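Local structure of Er-derived vesicles protein ERV41 (Saccharomyces cerevisiae, 3ZLC) at residues V125-G130 with T193-T198; D18-N23 with Y238-L243. The protein helps carry a subset of secretory proteins from the endoplasmic reticulum to the Golgi in COPII-coated vesicles and facilitates return traffic, its lumenal domain forming this chain. All coordinates share one frame; numbering follows the deposited sequence.

Interaction 1: V125-G130 with T193-T198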
loop_
_atom_site.group_PDB
_atom_site.type_symbol
_atom_site.label_atom_id
_atom_site.label_comp_id
_atom_site.label_asym_id
_atom_site.label_seq_id
_atom_site.Cartn_x
_atom_site.Cartn_y
_atom_site.Cartn_z
ATOM N N VAL A 125 7.748 -11.341 3.776
ATOM C CA VAL A 125 8.824 -10.571 4.389
ATOM C C VAL A 125 9.111 -11.135 5.776
ATOM O O VAL A 125 8.272 -11.835 6.363
ATOM C CB VAL A 125 8.476 -9.060 4.474
ATOM C CG1 VAL A 125 8.203 -8.483 3.098
ATOM C CG2 VAL A 125 7.261 -8.829 5.390
ATOM N N ASN A 126 10.293 -10.852 6.303
ATOM C CA ASN A 126 10.565 -11.235 7.681
ATOM C C ASN A 126 9.608 -10.450 8.551
ATOM O O ASN A 126 9.334 -9.277 8.260
ATOM C CB ASN A 126 12.015 -10.920 8.059
ATOM C CG ASN A 126 13.014 -11.732 7.264
ATOM O OD1 ASN A 126 12.850 -12.939 7.093
ATOM N ND2 ASN A 126 14.058 -11.071 6.769
ATOM N N ARG A 127 9.079 -11.083 9.599
ATOM C CA ARG A 127 8.125 -10.418 10.488
ATOM C C ARG A 127 8.904 -9.598 11.515
ATOM O O ARG A 127 8.932 -9.921 12.716
ATOM C CB ARG A 127 7.204 -11.450 11.166
ATOM C CG ARG A 127 5.949 -10.856 11.829
ATOM C CD ARG A 127 5.086 -11.914 12.561
ATOM N NE ARG A 127 4.048 -11.243 13.352
ATOM C CZ ARG A 127 2.815 -10.989 12.923
ATOM N NH1 ARG A 127 2.430 -11.377 11.703
ATOM N NH2 ARG A 127 1.963 -10.349 13.714
ATOM N N VAL A 128 9.573 -8.557 11.022
ATOM C CA VAL A 128 10.321 -7.619 11.864
ATOM C C VAL A 128 10.047 -6.213 11.336
ATOM O O VAL A 128 9.454 -6.053 10.271
ATOM C CB VAL A 128 11.855 -7.888 11.837
ATOM C CG1 VAL A 128 12.192 -9.228 12.470
ATOM C CG2 VAL A 128 12.387 -7.818 10.409
ATOM N N SER A 129 10.467 -5.192 12.076
ATOM C CA SER A 129 10.301 -3.819 11.607
ATOM C C SER A 129 10.927 -3.645 10.211
ATOM O O SER A 129 12.090 -3.971 9.995
ATOM C CB SER A 129 10.937 -2.839 12.595
ATOM O OG SER A 129 10.768 -1.511 12.138
ATOM N N GLY A 130 10.150 -3.156 9.255
ATOM C CA GLY A 130 10.681 -2.983 7.911
ATOM C C GLY A 130 9.881 -1.968 7.133
ATOM O O GLY A 130 9.040 -1.263 7.698
ATOM N N THR A 193 2.317 1.578 9.802
ATOM C CA THR A 193 1.313 0.578 10.171
ATOM C C THR A 193 1.821 -0.259 11.329
ATOM O O THR A 193 2.983 -0.690 11.327
ATOM C CB THR A 193 0.975 -0.358 8.991
ATOM O OG1 THR A 193 2.145 -1.101 8.599
ATOM C CG2 THR A 193 0.420 0.450 7.814
ATOM N N SER A 194 0.969 -0.481 12.326
ATOM C CA SER A 194 1.371 -1.272 13.491
ATOM C C SER A 194 0.478 -2.502 13.503
ATOM O O SER A 194 -0.755 -2.396 13.616
ATOM C CB SER A 194 1.198 -0.469 14.779
ATOM O OG SER A 194 1.664 -1.202 15.915
ATOM N N VAL A 195 1.104 -3.670 13.391
ATOM C CA VAL A 195 0.411 -4.905 13.057
ATOM C C VAL A 195 0.237 -5.779 14.299
ATOM O O VAL A 195 1.196 -6.024 15.042
ATOM C CB VAL A 195 1.201 -5.668 11.953
ATOM C CG1 VAL A 195 0.453 -6.922 11.493
ATOM C CG2 VAL A 195 1.442 -4.747 10.749
ATOM N N VAL A 196 -0.988 -6.246 14.520
ATOM C CA VAL A 196 -1.300 -7.069 15.686
ATOM C C VAL A 196 -1.767 -8.424 15.208
ATOM O O VAL A 196 -2.724 -8.495 14.428
ATOM C CB VAL A 196 -2.439 -6.446 16.500
ATOM C CG1 VAL A 196 -2.725 -7.281 17.764
ATOM C CG2 VAL A 196 -2.093 -5.040 16.876
ATOM N N PRO A 197 -1.090 -9.512 15.651
ATOM C CA PRO A 197 -1.555 -10.841 15.251
ATOM C C PRO A 197 -2.777 -11.207 16.083
ATOM O O PRO A 197 -2.853 -10.855 17.263
ATOM C CB PRO A 197 -0.376 -11.756 15.623
ATOM C CG PRO A 197 0.254 -11.068 16.831
ATOM C CD PRO A 197 0.117 -9.574 16.505
ATOM N N THR A 198 -3.736 -11.900 15.484
ATOM C CA THR A 198 -4.941 -12.246 16.230
ATOM C C THR A 198 -5.251 -13.735 16.144
ATOM O O THR A 198 -4.952 -14.392 15.148
ATOM C CB THR A 198 -6.145 -11.461 15.721
ATOM O OG1 THR A 198 -6.257 -11.641 14.300
ATOM C CG2 THR A 198 -5.984 -9.985 16.043
#
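A charged guanidinium tip laid against a proline ring is the odd feature here: R127 NH2 comes within 3.3 Å of P197 CB. The same nitrogen lies 3.4 Å from P197 CD and only slightly farther from CG, so three ring carbons gather round one terminal nitrogen. The approach is oblique, neither over the guanidinium face nor squarely at its edge. On its other flank the group meets V195 more loosely, CG1 standing 4.4 Å from R127 NH2.

The reach comes from an outstretched side chain. With CG of R127 anti to the backbone N (chi1 -165°) and the chain extended as far as NE, the arginine can span the 9.8 Å between its own CA and the CA of V195, the nearest pair across the two segments. Its backbone sits at the centre of an inverse gamma turn, with a weak bond from V128 N to N126 O, just where strand 117-126 ends. R127 thus leaves one sheet of the lumenal domain at its margin and touches strand 188-200 of the other.

The charge has its polar partner next door, for NH2 is hydrogen-bonded to OD1 of N210 on strand 209-219, the neighbour of 188-200, and the ring of F240 also lies against the arginine. The contact with P197 is therefore apolar packing around a nitrogen that has a hydrogen-bond partner in N210. The proline ring offers NH2 only carbon atoms, which cannot accept a hydrogen bond, and N210 probably helps to fix the direction of the guanidinium, with P197 packed against it.

Interaction 2: D18-N23 with Y238-L243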
loop_
_atom_site.group_PDB
_atom_site.type_symbol
_atom_site.label_atom_id
_atom_site.label_comp_id
_atom_site.label_asym_id
_atom_site.label_seq_id
_atom_site.Cartn_x
_atom_site.Cartn_y
_atom_site.Cartn_z
ATOM N N ASP A 18 8.080 -16.261 12.002
ATOM C CA ASP A 18 9.283 -15.620 11.464
ATOM C C ASP A 18 8.977 -14.725 10.269
ATOM O O ASP A 18 9.654 -13.711 10.042
ATOM C CB ASP A 18 10.320 -16.674 11.052
ATOM C CG ASP A 18 10.810 -17.499 12.227
ATOM O OD1 ASP A 18 10.827 -16.966 13.359
ATOM O OD2 ASP A 18 11.176 -18.681 12.015
ATOM N N THR A 19 7.966 -15.110 9.494
ATOM C CA THR A 19 7.626 -14.379 8.272
ATOM C C THR A 19 6.140 -14.041 8.222
ATOM O O THR A 19 5.334 -14.618 8.963
ATOM C CB THR A 19 7.982 -15.186 7.005
ATOM O OG1 THR A 19 7.196 -16.380 6.978
ATOM C CG2 THR A 19 9.462 -15.562 6.991
ATOM N N VAL A 20 5.793 -13.103 7.340
ATOM C CA VAL A 20 4.403 -12.735 7.090
ATOM C C VAL A 20 4.273 -12.304 5.633
ATOM O O VAL A 20 5.230 -11.767 5.061
ATOM C CB VAL A 20 3.945 -11.598 8.038
ATOM C CG1 VAL A 20 4.721 -10.299 7.744
ATOM C CG2 VAL A 20 2.425 -11.377 7.936
ATOM N N GLN A 21 3.125 -12.572 5.012
ATOM C CA GLN A 21 2.858 -12.060 3.659
ATOM C C GLN A 21 2.294 -10.647 3.715
ATOM O O GLN A 21 1.365 -10.381 4.476
ATOM C CB GLN A 21 1.835 -12.947 2.927
ATOM C CG GLN A 21 2.282 -14.388 2.761
ATOM C CD GLN A 21 3.305 -14.532 1.661
ATOM O OE1 GLN A 21 4.304 -15.236 1.802
ATOM N NE2 GLN A 21 3.058 -13.864 0.548
ATOM N N ILE A 22 2.847 -9.742 2.909
ATOM C CA ILE A 22 2.212 -8.443 2.710
ATOM C C ILE A 22 1.432 -8.503 1.411
ATOM O O ILE A 22 2.001 -8.786 0.345
ATOM C CB ILE A 22 3.238 -7.292 2.657
ATOM C CG1 ILE A 22 3.994 -7.203 3.986
ATOM C CG2 ILE A 22 2.532 -5.973 2.384
ATOM C CD1 ILE A 22 5.011 -6.038 4.064
ATOM N N ASN A 23 0.125 -8.258 1.492
ATOM C CA ASN A 23 -0.739 -8.356 0.319
ATOM C C ASN A 23 -1.082 -6.952 -0.137
ATOM O O ASN A 23 -1.521 -6.127 0.664
ATOM C CB ASN A 23 -2.029 -9.112 0.645
ATOM C CG ASN A 23 -1.786 -10.347 1.476
ATOM O OD1 ASN A 23 -1.124 -11.295 1.028
ATOM N ND2 ASN A 23 -2.331 -10.356 2.694
ATOM N N TYR A 238 6.269 -0.698 8.504
ATOM C CA TYR A 238 5.507 -1.635 9.323
ATOM C C TYR A 238 6.306 -2.137 10.511
ATOM O O TYR A 238 7.524 -2.306 10.440
ATOM C CB TYR A 238 4.972 -2.808 8.478
ATOM C CG TYR A 238 6.016 -3.437 7.574
ATOM C CD1 TYR A 238 6.876 -4.410 8.066
ATOM C CD2 TYR A 238 6.136 -3.067 6.235
ATOM C CE1 TYR A 238 7.821 -5.005 7.263
ATOM C CE2 TYR A 238 7.104 -3.665 5.411
ATOM C CZ TYR A 238 7.939 -4.632 5.938
ATOM O OH TYR A 238 8.915 -5.246 5.168
ATOM N N ASN A 239 5.611 -2.334 11.622
ATOM C CA ASN A 239 6.203 -3.010 12.763
ATOM C C ASN A 239 5.156 -3.932 13.366
ATOM O O ASN A 239 3.951 -3.753 13.139
ATOM C CB ASN A 239 6.699 -2.018 13.806
ATOM C CG ASN A 239 7.828 -2.584 14.630
ATOM O OD1 ASN A 239 7.997 -3.814 14.704
ATOM N ND2 ASN A 239 8.620 -1.706 15.243
ATOM N N PHE A 240 5.609 -4.908 14.141
ATOM C CA PHE A 240 4.715 -5.946 14.646
ATOM C C PHE A 240 4.689 -5.909 16.159
ATOM O O PHE A 240 5.729 -5.993 16.813
ATOM C CB PHE A 240 5.162 -7.316 14.109
ATOM C CG PHE A 240 5.205 -7.362 12.597
ATOM C CD1 PHE A 240 4.071 -7.686 11.871
ATOM C CD2 PHE A 240 6.375 -7.025 11.907
ATOM C CE1 PHE A 240 4.097 -7.703 10.470
ATOM C CE2 PHE A 240 6.406 -7.031 10.504
ATOM C CZ PHE A 240 5.267 -7.375 9.790
ATOM N N GLU A 241 3.492 -5.755 16.713
ATOM C CA GLU A 241 3.345 -5.618 18.156
ATOM C C GLU A 241 3.622 -6.937 18.855
ATOM O O GLU A 241 3.271 -8.001 18.326
ATOM C CB GLU A 241 1.930 -5.133 18.480
ATOM C CG GLU A 241 1.598 -3.816 17.776
ATOM C CD GLU A 241 0.333 -3.183 18.301
ATOM O OE1 GLU A 241 -0.232 -3.753 19.257
ATOM O OE2 GLU A 241 -0.092 -2.120 17.774
ATOM N N PRO A 242 4.241 -6.870 20.051
ATOM C CA PRO A 242 4.604 -8.049 20.840
ATOM C C PRO A 242 3.437 -8.621 21.637
ATOM O O PRO A 242 3.667 -9.321 22.626
ATOM C CB PRO A 242 5.654 -7.500 21.815
ATOM C CG PRO A 242 5.249 -6.073 22.034
ATOM C CD PRO A 242 4.774 -5.627 20.645
ATOM N N LEU A 243 2.210 -8.322 21.230
ATOM C CA LEU A 243 1.042 -8.922 21.874
ATOM C C LEU A 243 0.134 -9.541 20.812
ATOM O O LEU A 243 0.369 -9.365 19.618
ATOM C CB LEU A 243 0.287 -7.899 22.732
ATOM C CG LEU A 243 -0.068 -6.517 22.177
ATOM C CD1 LEU A 243 -1.207 -6.574 21.181
ATOM C CD2 LEU A 243 -0.420 -5.559 23.316
#
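V20 and I22 face F240 and Y238 across a gap of about 10 Å between paired CA atoms (10.2 Å for V20 and F240, 10.0 Å for I22 and Y238), the two chains running in roughly opposite directions as separate layers, too far apart for backbone pairing. Side chains alone fill the gap, each of the four sending its CB toward the other strand.

The closer meeting is a CH-pi contact. I22 places its CD1 over one face of the Y238 ring, 3.9 Å from the ring centroid and 29° off the normal, displaced to the CE2 side, where CD1 to CE2 measures 3.4 Å. Because the isoleucine runs straight on from CA through CB and CG1 to CD1 (chi2 -178°), its terminal methyl is the atom that arrives. Two residues along, V20 CG1 touches the far end of the F240 ring, 3.6 Å from CZ, with CE1 slightly more distant. This approach is oblique.

Without the ring of Y238, as with an alanine here, the I22 methyl would probably lose the face it lies on and a gap would open between the two layers. Beside the apolar pairs, N239 folds back on its own strand, its OD1 accepting the N-H of F240 in a bent bond (N to OD1 2.7 Å, 141° at the hydrogen).

In the fold, this is packing of one sheet on another. F161 and F163 from strand 156-163 and V125 from strand 117-126 close round I22 on its own sheet, F163 touching Y238 as well, whereas T193 and V195 of strand 188-200 flank Y238 and F240.

Interactions 1 and 2 are two parts of one inter-sheet interface, their centres only about 2 Å apart, and both are largely buried. Each joins the same two sheets: 117-126 lies beside 19-28 in one, 188-200 beside 233-240 in the other. Two probable hydrogen bonds tie the segments of one interaction to those of the other, from R127 N to D18 O and between S194 OG and E241 OE2. Their chemistry differs with position. Interaction 2 lies between strand residues and is wholly apolar, methyls against rings, whereas interaction 1 starts from the turn at a strand end and brings a charged group, which needs a polar partner, into the same buried layer.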